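Local coordinates for heat shock protein 16 (Schizosaccharomyces pombe, PDB 3W1Z) that probably acts as a small heat shock chaperone that binds unfolding proteins, and assembles from identical subunits into a sixteen-membered oligomer, at the interface of chains A and B and the interface of chains A and C. Numbering follows the deposited sequence. Chains: chain A/B/C, Heat shock protein 16.

Contact 1: the interface of chains A and B. Residues chain A 26-27; chain B 36-38, 102.
A:Leu27 and B:Ser36 make the polar link here: the backbone N of A:Leu27 lies 2.7 Å from the serine hydroxyl OG, a short but strongly bent and so at best weak hydrogen bond in which the amide is the donor. The patch joins two subunits of a small heat shock protein of the alpha-crystallin family, with a loop of chain A laid against a loop of chain B and against strand 98-105 of that chain. The isobutyl group of A:Leu27 turns towards B:Ser38, where CG of A:Leu27 sits 3.3 Å from the hydroxyl OG and 3.7 Å from CA. CG of A:Leu27 points away from its own amide N (chi1 -175°), which sends the two methyls towards the serine segment. N of A:Leu27 and OG of B:Ser36 both lie over one face of the B:Arg102 guanidinium.

Beside this, A:Arg26 and B:Arg102 cross obliquely. The aliphatic CG of B:Arg102 rests over one face of the A:Arg26 guanidinium, 3.3 Å from its NH1, and the two guanidinium planes stand 65° apart, so they do not stack. Two like charges this close would be expected to weaken the contact unless other groups offset them. A:Leu27 CB touches the B:Arg102 guanidinium carbon CZ at 3.8 Å.

Further out, B:Pro37 spaces the two serines, and its carbonyl O lies 2.6 Å from NH1 of B:Arg102 and may steady that guanidinium.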
ATOM      1  N   ARG A  26      17.326  27.846   2.649  1.00 91.01           N
ATOM      2  CA  ARG A  26      16.880  28.441   3.900  1.00 80.65           C
ATOM      3  C   ARG A  26      15.376  28.299   3.947  1.00 73.04           C
ATOM      4  O   ARG A  26      14.834  27.479   3.212  1.00 70.45           O
ATOM      5  CB  ARG A  26      17.329  29.884   4.099  1.00 70.09           C
ATOM      6  CG  ARG A  26      17.381  30.708   2.875  1.00 64.96           C
ATOM      7  CD  ARG A  26      17.770  32.103   3.229  1.00 61.00           C
ATOM      8  NE  ARG A  26      19.178  32.216   3.600  1.00 64.32           N
ATOM      9  CZ  ARG A  26      19.741  33.321   4.057  1.00 52.87           C
ATOM     10  NH1 ARG A  26      19.017  34.393   4.235  1.00 40.78           N
ATOM     11  NH2 ARG A  26      21.020  33.343   4.350  1.00 45.42           N
ATOM     12  N   LEU A  27      14.703  29.074   4.804  1.00 65.68           N
ATOM     13  CA  LEU A  27      13.326  28.750   5.199  1.00 60.82           C
ATOM     14  C   LEU A  27      12.473  28.428   3.982  1.00 68.78           C
ATOM     15  O   LEU A  27      12.379  29.195   3.008  1.00 73.13           O
ATOM     16  CB  LEU A  27      12.681  29.889   6.012  1.00 41.20           C
ATOM     17  CG  LEU A  27      11.278  29.762   6.640  1.00 43.47           C
ATOM     18  CD1 LEU A  27      10.180  30.139   5.655  1.00 48.81           C
ATOM     19  CD2 LEU A  27      11.032  28.371   7.194  1.00 54.27           C
TER
ATOM     20  N   SER B  36      15.455  26.398   9.887  1.00 37.36           N
ATOM     21  CA  SER B  36      15.456  27.763   9.365  1.00 39.42           C
ATOM     22  C   SER B  36      14.295  28.591   9.909  1.00 36.54           C
ATOM     23  O   SER B  36      13.136  28.328   9.596  1.00 40.02           O
ATOM     24  CB  SER B  36      15.447  27.767   7.835  1.00 41.09           C
ATOM     25  OG  SER B  36      15.739  29.062   7.332  1.00 41.30           O
ATOM     26  N   PRO B  37      14.608  29.594  10.740  1.00 22.73           N
ATOM     27  CA  PRO B  37      13.583  30.491  11.281  1.00 17.02           C
ATOM     28  C   PRO B  37      13.005  31.396  10.199  1.00 23.14           C
ATOM     29  O   PRO B  37      13.745  31.922   9.361  1.00 23.23           O
ATOM     30  CB  PRO B  37      14.353  31.317  12.320  1.00 22.58           C
ATOM     31  CG  PRO B  37      15.606  30.531  12.599  1.00 23.81           C
ATOM     32  CD  PRO B  37      15.939  29.871  11.305  1.00 19.84           C
ATOM     33  N   SER B  38      11.688  31.577  10.220  1.00 21.00           N
ATOM     34  CA  SER B  38      11.010  32.393   9.217  1.00 20.14           C
ATOM     35  C   SER B  38      11.394  33.867   9.334  1.00 26.29           C
ATOM     36  O   SER B  38      11.548  34.402  10.436  1.00 19.44           O
ATOM     37  CB  SER B  38       9.492  32.217   9.310  1.00 20.17           C
ATOM     38  OG  SER B  38       9.100  30.934   8.844  1.00 29.42           O
ATOM     39  N   ARG B 102      21.300  33.040   9.637  1.00 28.45           N
ATOM     40  CA  ARG B 102      20.624  33.571   8.467  1.00 24.98           C
ATOM     41  C   ARG B 102      21.028  34.994   8.108  1.00 23.49           C
ATOM     42  O   ARG B 102      21.034  35.890   8.952  1.00 29.36           O
ATOM     43  CB  ARG B 102      19.124  33.497   8.661  1.00 25.99           C
ATOM     44  CG  ARG B 102      18.403  33.449   7.368  1.00 52.89           C
ATOM     45  CD  ARG B 102      17.345  32.420   7.426  1.00 27.78           C
ATOM     46  NE  ARG B 102      16.657  32.391   6.152  1.00 30.26           N
ATOM     47  CZ  ARG B 102      15.364  32.629   5.999  1.00 33.57           C
ATOM     48  NH1 ARG B 102      14.600  32.891   7.050  1.00 31.14           N
ATOM     49  NH2 ARG B 102      14.833  32.579   4.792  1.00 37.22           N
TER

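Contact 2: the interface of chains A and C. Residues chain A 13, 16-17, 39, 102; chain C 92-94.
C:Glu94 and A:Arg102 meet head-on as a salt bridge with the carboxylate and guanidinium almost coplanar, their planes 2° apart. NH1 of the arginine reaches OE1 at 2.8 Å and NH2 reaches OE2 at 2.9 Å, both nearly straight bonds using the syn lone pairs. Each oxygen takes a second donor from above the carboxylate plane: OE1 accepts the amide N of A:Ile39 at 2.8 Å, and OE2 accepts the indole NE1 of C:Trp92. Four N-H groups thus fix the carboxylate's rotation and would be expected to favour its charged form. NH2 of A:Arg102 is also tied to the carbonyl O of A:Val13, which links the N-terminal segment to the pair. With an alanine at C:Glu94, the A:Arg102 guanidinium is likely to lose its counter-charge, and the A:Ile39 amide and the C:Trp92 indole N-H their acceptor.

The tight apolar part surrounds C:Trp92, whose CG points away from its backbone N (chi1 -160°) and brings the indole against chain A. Methyl CD2 of A:Leu16 sits over the face of the five-membered ring, 3.6 Å from its centroid. A:Phe17 leads with CZ, 3.9 Å from CB of the tryptophan, and its ring stands edge-to-face, 81° from the indole plane. CG1 of A:Val13 meets CZ2 of C:Trp92 at 3.9 Å, at the benzo end of the indole.

On the looser side, C:Ser93 hides no surface against chain A. The backbone carries on past it: N of C:Glu94 bonds the carbonyl O of A:Ile39, completing a two-way link with the start of strand 39-43. This is the strand exchange typical of non-animal small heat shock proteins, in which an extended arm adds to the partner's sheet; repeated by the two-fold, it locks chains A and C into a dimer.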
ATOM      1  N   VAL A  13       9.653  30.812  -5.462  1.00 42.64           N
ATOM      2  CA  VAL A  13      10.239  31.965  -4.783  1.00 23.78           C
ATOM      3  C   VAL A  13       9.221  33.111  -4.804  1.00 22.00           C
ATOM      4  O   VAL A  13       8.700  33.483  -5.857  1.00 23.36           O
ATOM      5  CB  VAL A  13      11.646  32.344  -5.350  1.00 36.01           C
ATOM      6  CG1 VAL A  13      12.202  31.217  -6.208  1.00 31.01           C
ATOM      7  CG2 VAL A  13      11.635  33.655  -6.133  1.00 29.57           C
ATOM      8  N   LEU A  16      10.716  38.056  -6.352  1.00 16.49           N
ATOM      9  CA  LEU A  16      11.581  37.822  -7.506  1.00 20.48           C
ATOM     10  C   LEU A  16      12.800  38.743  -7.577  1.00 20.16           C
ATOM     11  O   LEU A  16      12.711  39.935  -7.282  1.00 17.04           O
ATOM     12  CB  LEU A  16      10.772  37.936  -8.802  1.00 18.44           C
ATOM     13  CG  LEU A  16       9.505  37.083  -8.894  1.00 22.02           C
ATOM     14  CD1 LEU A  16       8.864  37.215 -10.266  1.00 14.45           C
ATOM     15  CD2 LEU A  16       9.812  35.630  -8.584  1.00 18.45           C
ATOM     16  N   PHE A  17      13.929  38.164  -7.982  1.00 15.75           N
ATOM     17  CA  PHE A  17      15.173  38.897  -8.222  1.00 19.87           C
ATOM     18  C   PHE A  17      15.606  39.744  -7.028  1.00 24.17           C
ATOM     19  O   PHE A  17      16.086  40.864  -7.194  1.00 29.04           O
ATOM     20  CB  PHE A  17      15.047  39.780  -9.468  1.00 26.94           C
ATOM     21  CG  PHE A  17      14.484  39.066 -10.666  1.00 19.96           C
ATOM     22  CD1 PHE A  17      15.238  38.127 -11.349  1.00 17.16           C
ATOM     23  CD2 PHE A  17      13.204  39.346 -11.117  1.00 23.82           C
ATOM     24  CE1 PHE A  17      14.723  37.474 -12.456  1.00 18.08           C
ATOM     25  CE2 PHE A  17      12.684  38.696 -12.221  1.00 21.21           C
ATOM     26  CZ  PHE A  17      13.445  37.759 -12.892  1.00 17.41           C
ATOM     27  N   ILE A  39       3.363  34.272 -11.884  1.00 20.07           N
ATOM     28  CA  ILE A  39       3.969  35.481 -12.423  1.00 18.15           C
ATOM     29  C   ILE A  39       4.932  35.221 -13.578  1.00 16.53           C
ATOM     30  O   ILE A  39       5.863  34.422 -13.463  1.00 15.30           O
ATOM     31  CB  ILE A  39       4.682  36.286 -11.315  1.00 18.64           C
ATOM     32  CG1 ILE A  39       3.656  36.858 -10.335  1.00 12.14           C
ATOM     33  CG2 ILE A  39       5.526  37.400 -11.916  1.00 12.36           C
ATOM     34  CD1 ILE A  39       4.266  37.667  -9.217  1.00 15.40           C
ATOM     35  N   ARG A 102       3.454  39.866  -3.371  1.00 28.81           N
ATOM     36  CA  ARG A 102       4.671  39.465  -4.077  1.00 27.02           C
ATOM     37  C   ARG A 102       5.459  40.667  -4.592  1.00 29.20           C
ATOM     38  O   ARG A 102       4.889  41.603  -5.157  1.00 23.20           O
ATOM     39  CB  ARG A 102       4.355  38.495  -5.223  1.00 17.45           C
ATOM     40  CG  ARG A 102       3.737  37.177  -4.771  1.00 27.24           C
ATOM     41  CD  ARG A 102       3.706  36.144  -5.892  1.00 13.44           C
ATOM     42  NE  ARG A 102       5.014  35.538  -6.129  1.00 10.29           N
ATOM     43  CZ  ARG A 102       5.279  34.697  -7.125  1.00 16.50           C
ATOM     44  NH1 ARG A 102       4.326  34.365  -7.985  1.00 15.59           N
ATOM     45  NH2 ARG A 102       6.498  34.193  -7.266  1.00 10.84           N
TER
ATOM     46  N   TRP C  92      11.265  35.781 -15.960  1.00 22.44           N
ATOM     47  CA  TRP C  92      10.689  34.807 -15.036  1.00 22.60           C
ATOM     48  C   TRP C  92       9.418  34.191 -15.617  1.00 25.45           C
ATOM     49  O   TRP C  92       8.554  34.911 -16.112  1.00 21.92           O
ATOM     50  CB  TRP C  92      10.370  35.481 -13.701  1.00 18.66           C
ATOM     51  CG  TRP C  92      10.228  34.526 -12.563  1.00 22.91           C
ATOM     52  CD1 TRP C  92       9.067  34.025 -12.049  1.00 21.66           C
ATOM     53  CD2 TRP C  92      11.290  33.955 -11.791  1.00 28.24           C
ATOM     54  NE1 TRP C  92       9.341  33.176 -11.004  1.00 22.89           N
ATOM     55  CE2 TRP C  92      10.699  33.116 -10.825  1.00 30.78           C
ATOM     56  CE3 TRP C  92      12.682  34.071 -11.822  1.00 19.83           C
ATOM     57  CZ2 TRP C  92      11.453  32.397  -9.899  1.00 23.16           C
ATOM     58  CZ3 TRP C  92      13.428  33.357 -10.903  1.00 24.80           C
ATOM     59  CH2 TRP C  92      12.812  32.531  -9.955  1.00 24.30           C
ATOM     60  N   SER C  93       9.305  32.865 -15.581  1.00 20.51           N
ATOM     61  CA  SER C  93       8.086  32.218 -16.063  1.00 20.57           C
ATOM     62  C   SER C  93       7.483  31.209 -15.086  1.00 23.34           C
ATOM     63  O   SER C  93       8.034  30.126 -14.882  1.00 17.12           O
ATOM     64  CB  SER C  93       8.376  31.520 -17.394  1.00 19.67           C
ATOM     65  OG  SER C  93       7.289  30.700 -17.786  1.00 38.54           O
ATOM     66  N   GLU C  94       6.353  31.565 -14.479  1.00 25.65           N
ATOM     67  CA  GLU C  94       5.524  30.597 -13.764  1.00 17.27           C
ATOM     68  C   GLU C  94       4.293  30.110 -14.539  1.00 24.90           C
ATOM     69  O   GLU C  94       3.647  29.141 -14.138  1.00 23.13           O
ATOM     70  CB  GLU C  94       5.119  31.146 -12.395  1.00 16.58           C
ATOM     71  CG  GLU C  94       6.270  31.179 -11.405  1.00 15.93           C
ATOM     72  CD  GLU C  94       6.044  32.157 -10.275  1.00 17.19           C
ATOM     73  OE1 GLU C  94       4.905  32.648 -10.130  1.00 16.46           O
ATOM     74  OE2 GLU C  94       7.009  32.443  -9.535  1.00 20.40           O
TER

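The centres of the C-alpha atoms of contact 1 and contact 2 are about 20 Å apart, and chain A takes part in both. Its N-terminal segment contributes residues 13, 16 and 17 to contact 2 and residues 26 and 27 to contact 1, so one stretch bridges two neighbours. The same position of strand 98-105 also appears twice, as B:Arg102 in contact 1 and A:Arg102 in contact 2, with different first torsions and different partners, in keeping with nonequivalent copies in the 16-mer. Contact 2 belongs to the two-fold dimer, whereas contact 1 lies in an interface without exact two-fold symmetry and probably joins dimers into the larger assembly.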